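PDB 5FT0: GP37 from Pseudomonas phage phikz, which inhibits the host RNA degradosome during phage infection, apparently by acting on its ribonuclease RNase E. Local coordinates for residues A[143-155]-A[198-211]. Residues are numbered along the deposited sequence; the frame is centred on the assembly and turned at random.
Sequences LIKSSSYQGIFKT and VEMYQFIDRTEVYF
The ring of Y201 is sandwiched between L143 and Q150: L143 CB rests over one face, 3.8 Å from the ring centroid, and the Q150 side chain runs alongside the other, its amide turned 20° from the ring plane. CD1 of L143 also lies over the face of Y210, so one leucine of helix 140-146 covers tyrosines from both strands of the 198-211 hairpin. Next along, S147 CB sits on a face of F203, whose opposite face carries the R206 guanidinium; that group is held by salt bridges to D205 and E208. On the other side of the sheet, the Y149 ring, its CG held between the backbone N and carbonyl carbon (chi1 55°), reaches across to the neighbouring strand and lies over CB and CG of Q202. A chi1 of -170° points the F153 ring at the hairpin, where V209 CG1 covers one face and the selenium of M200 meets its edge, while F161 and L164 of helix 158-187 continue this apolar cluster. Between the two layers the backbones pair: Q202 N donates a nearly straight bond to Y149 O (2.8 Å), and Q202 O receives S148 N at 2.7 Å and, weakly, Y149 N. Two residues thus face Q202 in a classic beta bulge at the start of strand 149-151, which pairs antiparallel with strand 197-202 as the outermost strand at one end of the chain's seven-stranded antiparallel sheet.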
loop_
_atom_site.group_PDB
_atom_site.type_symbol
_atom_site.label_atom_id
_atom_site.label_comp_id
_atom_site.label_asym_id
_atom_site.label_seq_id
_atom_site.Cartn_x
_atom_site.Cartn_y
_atom_site.Cartn_z
ATOM N N LEU A 143 5.985 23.044 7.267
ATOM C CA LEU A 143 7.359 22.703 6.920
ATOM C C LEU A 143 8.355 23.432 7.815
ATOM O O LEU A 143 9.372 22.855 8.216
ATOM C CB LEU A 143 7.622 23.021 5.448
ATOM C CG LEU A 143 6.865 22.141 4.449
ATOM C CD1 LEU A 143 7.126 22.589 3.014
ATOM C CD2 LEU A 143 7.246 20.678 4.639
ATOM N N ILE A 144 8.080 24.697 8.138
ATOM C CA ILE A 144 8.995 25.460 8.982
ATOM C C ILE A 144 9.044 24.876 10.388
ATOM O O ILE A 144 10.122 24.731 10.977
ATOM C CB ILE A 144 8.594 26.947 9.001
ATOM C CG1 ILE A 144 8.781 27.571 7.615
ATOM C CG2 ILE A 144 9.403 27.706 10.045
ATOM C CD1 ILE A 144 8.642 29.076 7.598
ATOM N N LYS A 145 7.883 24.518 10.944
ATOM C CA LYS A 145 7.846 23.991 12.304
ATOM C C LYS A 145 8.588 22.664 12.410
ATOM O O LYS A 145 9.308 22.424 13.386
ATOM C CB LYS A 145 6.397 23.826 12.764
ATOM N N SER A 146 8.436 21.796 11.411
ATOM C CA SER A 146 8.967 20.442 11.483
ATOM C C SER A 146 10.398 20.316 10.976
ATOM O O SER A 146 10.974 19.228 11.079
ATOM C CB SER A 146 8.067 19.483 10.696
ATOM O OG SER A 146 8.015 19.836 9.325
ATOM N N SER A 147 10.986 21.381 10.441
ATOM C CA SER A 147 12.338 21.327 9.903
ATOM C C SER A 147 13.314 22.031 10.837
ATOM O O SER A 147 12.926 22.817 11.705
ATOM C CB SER A 147 12.405 21.958 8.508
ATOM O OG SER A 147 12.125 23.346 8.554
ATOM N N SER A 148 14.600 21.734 10.640
ATOM C CA SER A 148 15.642 22.371 11.441
ATOM C C SER A 148 15.781 23.846 11.083
ATOM O O SER A 148 15.715 24.717 11.959
ATOM C CB SER A 148 16.970 21.639 11.245
ATOM O OG SER A 148 16.866 20.281 11.638
ATOM N N TYR A 149 15.974 24.143 9.801
ATOM C CA TYR A 149 16.122 25.516 9.338
ATOM C C TYR A 149 15.852 25.554 7.840
ATOM O O TYR A 149 15.742 24.518 7.180
ATOM C CB TYR A 149 17.515 26.067 9.662
ATOM C CG TYR A 149 18.646 25.220 9.128
ATOM C CD1 TYR A 149 19.154 24.161 9.869
ATOM C CD2 TYR A 149 19.206 25.477 7.882
ATOM C CE1 TYR A 149 20.188 23.380 9.386
ATOM C CE2 TYR A 149 20.242 24.702 7.389
ATOM C CZ TYR A 149 20.728 23.655 8.147
ATOM O OH TYR A 149 21.756 22.877 7.666
ATOM N N GLN A 150 15.745 26.769 7.311
ATOM C CA GLN A 150 15.614 26.992 5.880
ATOM C C GLN A 150 16.944 27.440 5.289
ATOM O O GLN A 150 17.795 28.009 5.979
ATOM C CB GLN A 150 14.549 28.047 5.577
ATOM C CG GLN A 150 13.116 27.569 5.701
ATOM C CD GLN A 150 12.179 28.346 4.792
ATOM O OE1 GLN A 150 11.325 29.100 5.256
ATOM N NE2 GLN A 150 12.343 28.168 3.486
ATOM N N GLY A 151 17.115 27.176 3.998
ATOM C CA GLY A 151 18.271 27.656 3.265
ATOM C C GLY A 151 17.844 28.417 2.028
ATOM O O GLY A 151 16.648 28.636 1.820
ATOM N N ILE A 152 18.798 28.834 1.200
ATOM C CA ILE A 152 18.506 29.521 -0.053
ATOM C C ILE A 152 19.022 28.656 -1.194
ATOM O O ILE A 152 20.211 28.307 -1.227
ATOM C CB ILE A 152 19.127 30.925 -0.097
ATOM C CG1 ILE A 152 18.708 31.736 1.133
ATOM C CG2 ILE A 152 18.752 31.639 -1.395
ATOM C CD1 ILE A 152 17.357 32.418 1.004
ATOM N N PHE A 153 18.130 28.300 -2.114
ATOM C CA PHE A 153 18.454 27.465 -3.262
ATOM C C PHE A 153 18.377 28.306 -4.528
ATOM O O PHE A 153 17.407 29.044 -4.728
ATOM C CB PHE A 153 17.499 26.270 -3.352
ATOM C CG PHE A 153 17.909 25.233 -4.360
ATOM C CD1 PHE A 153 18.744 24.188 -4.002
ATOM C CD2 PHE A 153 17.449 25.300 -5.665
ATOM C CE1 PHE A 153 19.118 23.229 -4.930
ATOM C CE2 PHE A 153 17.819 24.349 -6.596
ATOM C CZ PHE A 153 18.654 23.310 -6.229
ATOM N N LYS A 154 19.398 28.198 -5.375
ATOM C CA LYS A 154 19.471 28.947 -6.625
ATOM C C LYS A 154 19.316 27.979 -7.792
ATOM O O LYS A 154 20.111 27.044 -7.935
ATOM C CB LYS A 154 20.790 29.714 -6.732
ATOM C CG LYS A 154 21.076 30.622 -5.545
ATOM N N THR A 155 18.294 28.206 -8.621
ATOM C CA THR A 155 18.047 27.324 -9.757
ATOM C C THR A 155 19.051 27.538 -10.884
ATOM O O THR A 155 19.244 26.635 -11.705
ATOM C CB THR A 155 16.620 27.525 -10.277
ATOM O OG1 THR A 155 15.721 27.648 -9.168
ATOM C CG2 THR A 155 16.186 26.340 -11.127
ATOM N N VAL A 198 10.701 29.053 -4.844
ATOM C CA VAL A 198 11.693 28.035 -4.521
ATOM C C VAL A 198 11.980 28.137 -3.032
ATOM O O VAL A 198 12.373 29.203 -2.546
ATOM C CB VAL A 198 12.988 28.199 -5.334
ATOM C CG1 VAL A 198 13.921 27.020 -5.079
ATOM C CG2 VAL A 198 12.677 28.336 -6.819
ATOM N N GLU A 199 11.781 27.040 -2.307
ATOM C CA GLU A 199 12.001 27.031 -0.869
ATOM C C GLU A 199 12.710 25.748 -0.474
ATOM O O GLU A 199 12.245 24.650 -0.794
ATOM C CB GLU A 199 10.678 27.182 -0.111
ATOM C CG GLU A 199 10.241 28.639 0.016
ATOM C CD GLU A 199 8.786 28.796 0.407
ATOM O OE1 GLU A 199 8.246 27.894 1.083
ATOM O OE2 GLU A 199 8.179 29.822 0.030
HETATM N N MSE A 200 13.843 25.895 0.204
HETATM C CA MSE A 200 14.624 24.757 0.664
HETATM C C MSE A 200 14.478 24.594 2.170
HETATM O O MSE A 200 14.551 25.565 2.920
HETATM C CB MSE A 200 16.095 24.923 0.284
HETATM C CG MSE A 200 17.022 23.904 0.937
HETATM SE SE MSE A 200 18.797 23.837 0.123
HETATM C CE MSE A 200 19.374 25.659 0.473
ATOM N N TYR A 201 14.254 23.357 2.607
ATOM C CA TYR A 201 14.089 23.049 4.019
ATOM C C TYR A 201 15.099 21.987 4.410
ATOM O O TYR A 201 15.238 20.971 3.718
ATOM C CB TYR A 201 12.667 22.572 4.320
ATOM C CG TYR A 201 11.618 23.616 4.024
ATOM C CD1 TYR A 201 11.260 24.557 4.982
ATOM C CD2 TYR A 201 10.996 23.671 2.785
ATOM C CE1 TYR A 201 10.304 25.518 4.716
ATOM C CE2 TYR A 201 10.037 24.631 2.510
ATOM C CZ TYR A 201 9.696 25.551 3.479
ATOM O OH TYR A 201 8.746 26.507 3.215
ATOM N N GLN A 202 15.803 22.224 5.512
ATOM C CA GLN A 202 16.778 21.280 6.036
ATOM C C GLN A 202 16.180 20.584 7.248
ATOM O O GLN A 202 15.780 21.239 8.215
ATOM C CB GLN A 202 18.085 21.978 6.412
ATOM C CG GLN A 202 19.171 21.011 6.863
ATOM C CD GLN A 202 19.620 20.090 5.749
ATOM O OE1 GLN A 202 19.724 20.505 4.592
ATOM N NE2 GLN A 202 19.879 18.831 6.086
ATOM N N PHE A 203 16.109 19.263 7.183
ATOM C CA PHE A 203 15.750 18.434 8.319
ATOM C C PHE A 203 17.013 17.760 8.840
ATOM O O PHE A 203 18.087 17.857 8.240
ATOM C CB PHE A 203 14.685 17.401 7.925
ATOM C CG PHE A 203 13.431 18.013 7.363
ATOM C CD1 PHE A 203 13.366 18.396 6.031
ATOM C CD2 PHE A 203 12.321 18.211 8.167
ATOM C CE1 PHE A 203 12.216 18.967 5.509
ATOM C CE2 PHE A 203 11.166 18.778 7.653
ATOM C CZ PHE A 203 11.114 19.157 6.321
ATOM N N ILE A 204 16.884 17.080 9.980
ATOM C CA ILE A 204 18.050 16.404 10.543
ATOM C C ILE A 204 18.540 15.307 9.611
ATOM O O ILE A 204 19.749 15.062 9.512
ATOM C CB ILE A 204 17.736 15.850 11.947
ATOM C CG1 ILE A 204 16.321 15.270 11.998
ATOM C CG2 ILE A 204 17.935 16.928 13.005
ATOM C CD1 ILE A 204 15.943 14.710 13.355
ATOM N N ASP A 205 17.629 14.653 8.890
ATOM C CA ASP A 205 17.975 13.482 8.098
ATOM C C ASP A 205 17.843 13.690 6.593
ATOM O O ASP A 205 18.125 12.756 5.834
ATOM C CB ASP A 205 17.117 12.284 8.532
ATOM C CG ASP A 205 15.630 12.501 8.291
ATOM O OD1 ASP A 205 15.220 13.653 8.037
ATOM O OD2 ASP A 205 14.867 11.517 8.365
ATOM N N ARG A 206 17.442 14.873 6.135
ATOM C CA ARG A 206 17.214 15.062 4.705
ATOM C C ARG A 206 17.096 16.546 4.391
ATOM O O ARG A 206 16.888 17.377 5.280
ATOM C CB ARG A 206 15.949 14.334 4.240
ATOM C CG ARG A 206 14.674 14.967 4.767
ATOM C CD ARG A 206 13.484 14.026 4.678
ATOM N NE ARG A 206 12.244 14.716 5.010
ATOM C CZ ARG A 206 11.809 14.923 6.249
ATOM N NH1 ARG A 206 12.511 14.486 7.284
ATOM N NH2 ARG A 206 10.667 15.565 6.453
ATOM N N THR A 207 17.219 16.861 3.102
ATOM C CA THR A 207 16.949 18.188 2.567
ATOM C C THR A 207 15.828 18.081 1.545
ATOM O O THR A 207 15.868 17.215 0.665
ATOM C CB THR A 207 18.193 18.798 1.910
ATOM O OG1 THR A 207 19.251 18.898 2.870
ATOM C CG2 THR A 207 17.877 20.186 1.358
ATOM N N GLU A 208 14.832 18.956 1.660
ATOM C CA GLU A 208 13.720 19.009 0.721
ATOM C C GLU A 208 13.679 20.384 0.073
ATOM O O GLU A 208 13.672 21.406 0.768
ATOM C CB GLU A 208 12.389 18.704 1.421
ATOM C CG GLU A 208 12.317 17.303 2.011
ATOM C CD GLU A 208 10.995 17.019 2.701
ATOM O OE1 GLU A 208 10.189 17.960 2.865
ATOM O OE2 GLU A 208 10.760 15.850 3.077
ATOM N N VAL A 209 13.657 20.409 -1.256
ATOM C CA VAL A 209 13.553 21.643 -2.025
ATOM C C VAL A 209 12.232 21.608 -2.782
ATOM O O VAL A 209 11.950 20.649 -3.513
ATOM C CB VAL A 209 14.740 21.824 -2.983
ATOM C CG1 VAL A 209 14.636 23.158 -3.699
ATOM C CG2 VAL A 209 16.055 21.729 -2.224
ATOM N N TYR A 210 11.425 22.646 -2.607
ATOM C CA TYR A 210 10.116 22.746 -3.236
ATOM C C TYR A 210 10.157 23.797 -4.333
ATOM O O TYR A 210 10.574 24.935 -4.094
ATOM C CB TYR A 210 9.040 23.100 -2.206
ATOM C CG TYR A 210 8.770 22.004 -1.200
ATOM C CD1 TYR A 210 9.644 21.769 -0.145
ATOM C CD2 TYR A 210 7.633 21.212 -1.297
ATOM C CE1 TYR A 210 9.402 20.768 0.777
ATOM C CE2 TYR A 210 7.379 20.210 -0.378
ATOM C CZ TYR A 210 8.269 19.993 0.658
ATOM O OH TYR A 210 8.025 18.997 1.577
ATOM N N PHE A 211 9.724 23.413 -5.530
ATOM C CA PHE A 211 9.588 24.322 -6.663
ATOM C C PHE A 211 8.102 24.459 -6.966
ATOM O O PHE A 211 7.485 23.528 -7.493
ATOM C CB PHE A 211 10.348 23.805 -7.886
ATOM C CG PHE A 211 11.794 23.487 -7.621
ATOM C CD1 PHE A 211 12.172 22.245 -7.139
ATOM C CD2 PHE A 211 12.779 24.431 -7.865
ATOM C CE1 PHE A 211 13.500 21.953 -6.900
ATOM C CE2 PHE A 211 14.108 24.143 -7.628
ATOM C CZ PHE A 211 14.470 22.903 -7.145
HETATM O O HOH W 1 14.055 17.666 11.313
#